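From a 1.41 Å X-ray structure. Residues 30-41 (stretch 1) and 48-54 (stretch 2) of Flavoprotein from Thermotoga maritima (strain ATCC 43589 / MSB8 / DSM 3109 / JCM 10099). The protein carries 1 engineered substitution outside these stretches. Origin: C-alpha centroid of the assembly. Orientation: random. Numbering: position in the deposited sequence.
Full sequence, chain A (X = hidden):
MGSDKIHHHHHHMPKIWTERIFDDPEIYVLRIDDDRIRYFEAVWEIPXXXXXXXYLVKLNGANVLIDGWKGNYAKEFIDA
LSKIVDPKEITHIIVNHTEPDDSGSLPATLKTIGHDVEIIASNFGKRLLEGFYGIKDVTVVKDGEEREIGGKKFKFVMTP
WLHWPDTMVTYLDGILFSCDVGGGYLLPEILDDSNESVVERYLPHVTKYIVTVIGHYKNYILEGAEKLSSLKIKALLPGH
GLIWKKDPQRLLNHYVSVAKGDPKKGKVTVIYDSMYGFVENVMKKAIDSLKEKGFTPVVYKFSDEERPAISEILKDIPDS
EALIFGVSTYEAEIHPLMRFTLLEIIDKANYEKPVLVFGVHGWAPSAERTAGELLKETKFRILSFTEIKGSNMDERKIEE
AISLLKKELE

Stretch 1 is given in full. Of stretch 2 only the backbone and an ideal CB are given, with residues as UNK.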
# COMPACT_ATOMS: atom_id res chain seq x y z
N LEU A 30 -15.65 -6.07 -30.73
CA LEU A 30 -15.19 -4.69 -30.62
C LEU A 30 -14.33 -4.64 -29.37
O LEU A 30 -14.86 -4.73 -28.25
CB LEU A 30 -16.37 -3.73 -30.48
CG LEU A 30 -17.31 -3.71 -31.69
CD1 LEU A 30 -18.68 -3.30 -31.26
CD2 LEU A 30 -16.79 -2.75 -32.73
N ARG A 31 -13.02 -4.52 -29.54
CA ARG A 31 -12.07 -4.59 -28.44
C ARG A 31 -11.28 -3.29 -28.39
O ARG A 31 -10.74 -2.84 -29.41
CB ARG A 31 -11.10 -5.78 -28.62
CG ARG A 31 -9.88 -5.76 -27.71
CD ARG A 31 -9.00 -7.00 -27.83
NE ARG A 31 -7.61 -6.66 -27.53
CZ ARG A 31 -6.58 -7.48 -27.70
NH1 ARG A 31 -6.77 -8.73 -28.12
NH2 ARG A 31 -5.34 -7.06 -27.45
N ILE A 32 -11.20 -2.68 -27.21
CA ILE A 32 -10.33 -1.53 -26.99
C ILE A 32 -9.26 -1.91 -25.98
O ILE A 32 -9.53 -2.60 -24.99
CB ILE A 32 -11.12 -0.26 -26.58
CG1 ILE A 32 -10.18 0.94 -26.61
CG2 ILE A 32 -11.79 -0.42 -25.22
CD1 ILE A 32 -10.88 2.27 -26.49
N ASP A 33 -8.02 -1.53 -26.27
CA ASP A 33 -6.87 -1.85 -25.44
C ASP A 33 -6.57 -0.66 -24.53
O ASP A 33 -6.05 0.36 -24.98
CB ASP A 33 -5.68 -2.21 -26.33
CG ASP A 33 -5.85 -3.55 -27.01
OD1 ASP A 33 -6.87 -4.21 -26.74
OD2 ASP A 33 -4.96 -3.96 -27.78
N ASP A 34 -6.89 -0.80 -23.24
CA ASP A 34 -6.74 0.30 -22.28
C ASP A 34 -5.29 0.32 -21.81
O ASP A 34 -4.90 -0.42 -20.90
CB ASP A 34 -7.70 0.14 -21.11
CG ASP A 34 -7.76 1.37 -20.23
OD1 ASP A 34 -6.93 2.27 -20.44
OD2 ASP A 34 -8.62 1.42 -19.34
N ASP A 35 -4.49 1.19 -22.42
CA ASP A 35 -3.12 1.42 -21.99
C ASP A 35 -2.99 2.67 -21.13
O ASP A 35 -1.86 3.11 -20.86
CB ASP A 35 -2.16 1.46 -23.18
CG ASP A 35 -2.47 2.57 -24.16
OD1 ASP A 35 -3.51 3.24 -24.01
OD2 ASP A 35 -1.67 2.76 -25.09
N ARG A 36 -4.11 3.27 -20.71
CA ARG A 36 -4.07 4.42 -19.81
C ARG A 36 -4.17 4.00 -18.35
O ARG A 36 -3.49 4.57 -17.49
CB ARG A 36 -5.20 5.40 -20.14
CG ARG A 36 -5.08 6.10 -21.49
CD ARG A 36 -6.23 7.11 -21.70
NE ARG A 36 -6.42 7.47 -23.10
CZ ARG A 36 -7.48 8.13 -23.58
NH1 ARG A 36 -8.46 8.50 -22.76
NH2 ARG A 36 -7.56 8.41 -24.87
N ILE A 37 -5.01 3.01 -18.07
CA ILE A 37 -5.24 2.57 -16.70
C ILE A 37 -3.94 2.04 -16.11
O ILE A 37 -3.13 1.41 -16.79
CB ILE A 37 -6.37 1.52 -16.69
CG1 ILE A 37 -6.79 1.17 -15.27
CG2 ILE A 37 -5.94 0.25 -17.46
CD1 ILE A 37 -8.18 0.59 -15.19
N ARG A 38 -3.74 2.31 -14.82
CA ARG A 38 -2.59 1.82 -14.06
C ARG A 38 -2.97 0.89 -12.92
O ARG A 38 -2.19 -0.02 -12.59
CB ARG A 38 -1.78 3.01 -13.48
CG ARG A 38 -1.29 3.96 -14.57
CD ARG A 38 -0.47 5.08 -14.01
NE ARG A 38 0.80 4.59 -13.50
CZ ARG A 38 1.50 5.18 -12.55
NH1 ARG A 38 1.05 6.30 -11.99
NH2 ARG A 38 2.65 4.66 -12.16
N TYR A 39 -4.15 1.08 -12.32
CA TYR A 39 -4.58 0.34 -11.13
C TYR A 39 -6.01 -0.14 -11.37
O TYR A 39 -6.95 0.66 -11.30
CB TYR A 39 -4.53 1.23 -9.91
CG TYR A 39 -3.17 1.89 -9.70
CD1 TYR A 39 -2.05 1.14 -9.38
CD2 TYR A 39 -3.01 3.26 -9.89
CE1 TYR A 39 -0.81 1.75 -9.21
CE2 TYR A 39 -1.77 3.87 -9.73
CZ TYR A 39 -0.69 3.12 -9.38
OH TYR A 39 0.53 3.71 -9.23
N PHE A 40 -6.18 -1.43 -11.64
CA PHE A 40 -7.53 -1.93 -11.85
C PHE A 40 -8.30 -1.90 -10.54
O PHE A 40 -7.76 -2.22 -9.48
CB PHE A 40 -7.48 -3.34 -12.43
CG PHE A 40 -8.76 -3.74 -13.10
CD1 PHE A 40 -9.16 -3.08 -14.24
CD2 PHE A 40 -9.56 -4.74 -12.57
CE1 PHE A 40 -10.35 -3.40 -14.86
CE2 PHE A 40 -10.77 -5.07 -13.19
CZ PHE A 40 -11.14 -4.40 -14.35
N GLU A 41 -9.57 -1.50 -10.63
CA GLU A 41 -10.39 -1.26 -9.44
C GLU A 41 -9.76 -0.20 -8.53
O GLU A 41 -10.05 -0.16 -7.33
CB GLU A 41 -10.64 -2.56 -8.65
CG GLU A 41 -11.46 -3.62 -9.37
CD GLU A 41 -11.63 -4.93 -8.58
OE1 GLU A 41 -10.82 -5.25 -7.68
OE2 GLU A 41 -12.63 -5.64 -8.84
N UNK A 48 0.68 -3.86 -17.61
CA UNK A 48 0.43 -4.52 -18.88
C UNK A 48 -0.91 -4.14 -19.50
O UNK A 48 -1.17 -4.53 -20.65
CB UNK A 48 0.49 -6.04 -18.69
N UNK A 49 -1.78 -3.44 -18.77
CA UNK A 49 -3.07 -3.03 -19.31
C UNK A 49 -4.11 -4.13 -19.29
O UNK A 49 -3.91 -5.26 -18.84
CB UNK A 49 -2.89 -2.53 -20.75
N UNK A 50 -5.28 -3.76 -19.82
CA UNK A 50 -6.43 -4.65 -19.91
C UNK A 50 -7.26 -4.19 -21.09
O UNK A 50 -7.32 -3.00 -21.40
CB UNK A 50 -7.25 -4.66 -18.62
N UNK A 51 -7.89 -5.15 -21.77
CA UNK A 51 -8.81 -4.80 -22.85
C UNK A 51 -10.25 -4.86 -22.35
O UNK A 51 -10.56 -5.53 -21.36
CB UNK A 51 -8.62 -5.73 -24.05
N UNK A 52 -11.12 -4.14 -23.05
CA UNK A 52 -12.57 -4.26 -22.87
C UNK A 52 -13.13 -4.79 -24.19
O UNK A 52 -12.90 -4.19 -25.25
CB UNK A 52 -13.21 -2.93 -22.48
N UNK A 53 -13.86 -5.90 -24.12
CA UNK A 53 -14.33 -6.60 -25.31
C UNK A 53 -15.86 -6.62 -25.30
O UNK A 53 -16.45 -7.12 -24.34
CB UNK A 53 -13.76 -8.02 -25.37
N UNK A 54 -16.47 -6.10 -26.35
CA UNK A 54 -17.90 -6.21 -26.57
C UNK A 54 -18.13 -6.95 -27.87
O UNK A 54 -17.22 -7.09 -28.68
CB UNK A 54 -18.57 -4.83 -26.59

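Residues 30-34 and 50-54 pair as antiparallel strands, so side chains from 50 onward alternate between two faces. One face carries Leu30, Ile32 and Asp34; the other carries Arg31 and Asp33.

Position 48 precedes the strand. Its CA-to-CB bond points away, and nothing of stretch 1 lies within 5.5 Å of the ideal CB. Many residues would suit. It is Glu48, which makes no contact with stretch 1.

Position 49 has phi 81° and psi -178°. Positive phi favours glycine. The ideal CB points toward stretch 1 and would lie 2.9 Å from Asp34 O, a clash. Glycine is the clear expectation, and the residue is Gly49.

Position 50 is on the Asp34 face. Its backbone O accepts a hydrogen bond from Asp34 N (2.9 Å). The ideal CB is 5.0 Å from Phe40 CD1 and 5.2 Å from Ile37 CG2, so there is room for an apolar chain. Leucine, isoleucine, valine or methionine would suit. It is Ile50. Its CD1 sits over one face of the Phe40 ring, 3.7 Å from Phe40 CE1, a CH-pi contact. Its CG2 meets Ile37 CG2 at 4.1 Å.

Position 51 is on the Arg31 and Asp33 face. The ideal CB is 3.6 Å from Asp33 OD1 and 3.7 Å from Arg31 NE. These two already form a salt bridge, Arg31 NE to Asp33 OD1 at 2.7 Å. A small residue such as serine, alanine or threonine fits beside it. It is Ser51. Its OG donates to OD1 of residue 53 (2.8 Å) rather than to the salt bridge.

Position 52 pairs with Ile32 through hydrogen bonds from Ile32 N to O of 52 (3.0 Å) and N of 52 to Ile32 O (2.9 Å). The ideal CB is 4.0 Å from Ile32 CG2. Farther along lies Asp34. Its OD1 already accepts from Arg36 N (3.0 Å) and Ile37 N (3.1 Å), so OD2 is the oxygen to address. A long chain, apolar near its base with a donor at its tip, would suit; a plain apolar residue could pack on Ile32 but would leave OD2 without this donor. It is Tyr52. Its OH donates to Asp34 OD2 (2.7 Å), while CD2 packs 3.7 Å from Ile32 CG2.

Position 53 returns to the Arg31 face. The ideal CB is 4.8 Å from Arg31 CB, and polar or medium apolar residues could fit. It is Asn53, whose OD1 approaches Arg31 CG at 3.2 Å.

Position 54 bonds Leu30 N through its O and Leu30 O through its N, both 2.8 Å. The ideal CB, on the Leu30 face, is 4.1 Å from Leu30 O. Small or apolar residues would suit. It is Ala54, whose methyl adds little beyond the backbone pairing.

Stretch 2, residues 48-54: EGISYNA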
# COMPACT_ATOMS: atom_id res chain seq x y z
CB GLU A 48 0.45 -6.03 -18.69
CG GLU A 48 -0.67 -6.60 -17.83
CD GLU A 48 -0.31 -6.74 -16.35
OE1 GLU A 48 0.24 -5.78 -15.74
OE2 GLU A 48 -0.58 -7.83 -15.79
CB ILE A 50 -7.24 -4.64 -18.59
CG1 ILE A 50 -8.27 -5.78 -18.58
CG2 ILE A 50 -7.88 -3.26 -18.36
CD1 ILE A 50 -9.12 -5.85 -17.30
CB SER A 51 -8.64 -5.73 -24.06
OG SER A 51 -9.24 -7.00 -23.87
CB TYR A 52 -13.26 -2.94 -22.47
CG TYR A 52 -12.51 -2.26 -21.35
CD1 TYR A 52 -12.34 -2.89 -20.13
CD2 TYR A 52 -11.92 -1.04 -21.56
CE1 TYR A 52 -11.58 -2.31 -19.11
CE2 TYR A 52 -11.16 -0.43 -20.54
CZ TYR A 52 -11.00 -1.08 -19.32
OH TYR A 52 -10.23 -0.53 -18.29
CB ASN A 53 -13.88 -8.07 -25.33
CG ASN A 53 -12.37 -8.25 -25.18
OD1 ASN A 53 -11.57 -7.34 -25.45
ND2 ASN A 53 -11.97 -9.44 -24.75
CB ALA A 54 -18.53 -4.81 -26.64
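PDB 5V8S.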